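Local coordinates for protein papain-like protease (Human betacoronavirus 2c EMC/2012, PDB 4RNA) that acts as a papain-like cysteine protease, probably cutting the viral polyprotein and, as in related coronaviruses, removing ubiquitin and ISG15 from host proteins, at residues H280-R285 / K293-T298. Sequence-based numbering, arbitrary orientation.
Sequences HYVHAR and KFDSGT
His-283 and Phe-294 form an antiparallel hydrogen-bonded pair, with Phe-294 N 2.7 Å from His-283 O and His-283 N 3.2 Å from Phe-294 O. Ala-284 faces Lys-293 in the next, non-hydrogen-bonded pair. After Phe-294 the second strand of this hairpin gives way to a turn. His-280 CG lies anti to the backbone N (chi1 177°), and the NE2 side of the ring meets Asp-295. NE2 of His-280 donates to OD1 of Asp-295 at 2.6 Å. The bond is bent (133°) and reaches OD1 from above the carboxylate plane. This His-carboxylate pair is consistent with the His-Asp part of the Cys-His-Asp catalytic triad of coronavirus papain-like proteases. A water bridges strand and turn, donating to Tyr-281 O and to Ser-296 OG. Val-282 CG1 packs against Asp-295 CB at 4.1 Å. The Arg-285 side chain crosses that of Phe-294 at about a right angle, its CG 3.7 Å from Phe-294 CE2. Arg-285 NE also donates to His-283 NE2 at 2.9 Å, in the plane of both groups. Asn-269 OD1 is hydrogen-bonded to His-283 ND1, and Met-120 O, on helix 115-122, is hydrogen-bonded to Arg-285 NH2.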
# COMPACT_ATOMS: atom_id res chain seq x y z
N HIS A 280 -8.81 -16.56 -9.29
CA HIS A 280 -9.88 -16.60 -8.31
C HIS A 280 -9.45 -17.27 -7.03
O HIS A 280 -8.81 -18.33 -7.07
CB HIS A 280 -11.01 -17.34 -8.98
CG HIS A 280 -12.18 -17.55 -8.11
ND1 HIS A 280 -12.76 -16.54 -7.44
CD2 HIS A 280 -12.88 -18.70 -7.79
CE1 HIS A 280 -13.78 -17.02 -6.71
NE2 HIS A 280 -13.85 -18.35 -6.94
N TYR A 281 -9.76 -16.67 -5.87
CA TYR A 281 -9.29 -17.21 -4.59
C TYR A 281 -10.39 -18.05 -3.96
O TYR A 281 -11.55 -17.68 -4.04
CB TYR A 281 -8.89 -16.10 -3.58
CG TYR A 281 -7.55 -15.45 -3.89
CD1 TYR A 281 -6.37 -15.98 -3.36
CD2 TYR A 281 -7.47 -14.31 -4.67
CE1 TYR A 281 -5.13 -15.38 -3.60
CE2 TYR A 281 -6.25 -13.71 -4.94
CZ TYR A 281 -5.09 -14.25 -4.39
OH TYR A 281 -3.85 -13.69 -4.64
N VAL A 282 -10.00 -19.14 -3.29
CA VAL A 282 -10.93 -19.96 -2.56
C VAL A 282 -10.32 -20.26 -1.20
O VAL A 282 -9.11 -20.55 -1.07
CB VAL A 282 -11.22 -21.26 -3.36
CG1 VAL A 282 -12.23 -22.17 -2.65
CG2 VAL A 282 -11.72 -20.90 -4.76
N HIS A 283 -11.14 -20.19 -0.15
CA HIS A 283 -10.65 -20.45 1.20
C HIS A 283 -11.11 -21.84 1.60
O HIS A 283 -12.28 -22.17 1.40
CB HIS A 283 -11.21 -19.44 2.20
CG HIS A 283 -10.77 -19.71 3.64
ND1 HIS A 283 -9.57 -19.42 4.06
CD2 HIS A 283 -11.44 -20.27 4.73
CE1 HIS A 283 -9.40 -19.73 5.36
NE2 HIS A 283 -10.56 -20.26 5.79
N ALA A 284 -10.20 -22.65 2.17
CA ALA A 284 -10.54 -24.03 2.50
C ALA A 284 -10.33 -24.26 3.99
O ALA A 284 -9.35 -23.74 4.61
CB ALA A 284 -9.72 -25.04 1.66
N ARG A 285 -11.26 -24.99 4.59
CA ARG A 285 -11.06 -25.40 6.01
C ARG A 285 -11.19 -26.91 6.18
O ARG A 285 -11.89 -27.54 5.40
CB ARG A 285 -12.10 -24.74 6.91
CG ARG A 285 -12.21 -23.25 6.67
CD ARG A 285 -12.46 -22.63 7.96
NE ARG A 285 -12.34 -21.18 7.90
CZ ARG A 285 -13.00 -20.41 8.76
NH1 ARG A 285 -13.84 -20.99 9.62
NH2 ARG A 285 -12.88 -19.09 8.73
N LYS A 293 -14.60 -26.14 1.08
CA LYS A 293 -14.13 -25.14 0.13
C LYS A 293 -15.14 -24.02 0.10
O LYS A 293 -16.28 -24.20 -0.36
CB LYS A 293 -14.00 -25.72 -1.29
CG LYS A 293 -13.18 -27.01 -1.37
CD LYS A 293 -13.85 -28.04 -2.30
CE LYS A 293 -13.41 -27.94 -3.74
NZ LYS A 293 -13.68 -29.26 -4.41
N PHE A 294 -14.73 -22.85 0.58
CA PHE A 294 -15.60 -21.70 0.69
C PHE A 294 -15.27 -20.76 -0.44
O PHE A 294 -14.28 -19.97 -0.40
CB PHE A 294 -15.38 -21.02 2.03
CG PHE A 294 -15.90 -21.80 3.19
CD1 PHE A 294 -17.24 -21.70 3.57
CD2 PHE A 294 -15.06 -22.60 3.96
CE1 PHE A 294 -17.73 -22.40 4.65
CE2 PHE A 294 -15.54 -23.31 5.04
CZ PHE A 294 -16.88 -23.20 5.40
N ASP A 295 -16.04 -20.89 -1.49
CA ASP A 295 -15.78 -20.12 -2.66
C ASP A 295 -16.76 -18.96 -2.66
O ASP A 295 -17.87 -19.05 -3.21
CB ASP A 295 -15.92 -20.97 -3.91
CG ASP A 295 -15.73 -20.15 -5.17
OD1 ASP A 295 -15.46 -18.93 -5.04
OD2 ASP A 295 -15.87 -20.68 -6.29
N SER A 296 -16.33 -17.87 -2.00
CA SER A 296 -17.11 -16.62 -1.92
C SER A 296 -18.62 -16.79 -1.59
O SER A 296 -19.49 -16.38 -2.39
CB SER A 296 -16.88 -15.77 -3.18
OG SER A 296 -15.53 -15.28 -3.21
N GLY A 297 -18.91 -17.38 -0.43
CA GLY A 297 -20.29 -17.51 0.01
C GLY A 297 -20.98 -18.71 -0.64
O GLY A 297 -22.19 -18.72 -0.80
N THR A 298 -20.18 -19.70 -1.05
CA THR A 298 -20.60 -21.00 -1.59
C THR A 298 -19.75 -22.02 -0.81
O THR A 298 -18.64 -21.66 -0.38
CB THR A 298 -20.30 -21.05 -3.12
OG1 THR A 298 -21.27 -20.25 -3.81
CG2 THR A 298 -20.30 -22.50 -3.70
O HOH W 1 -13.39 -17.01 -2.01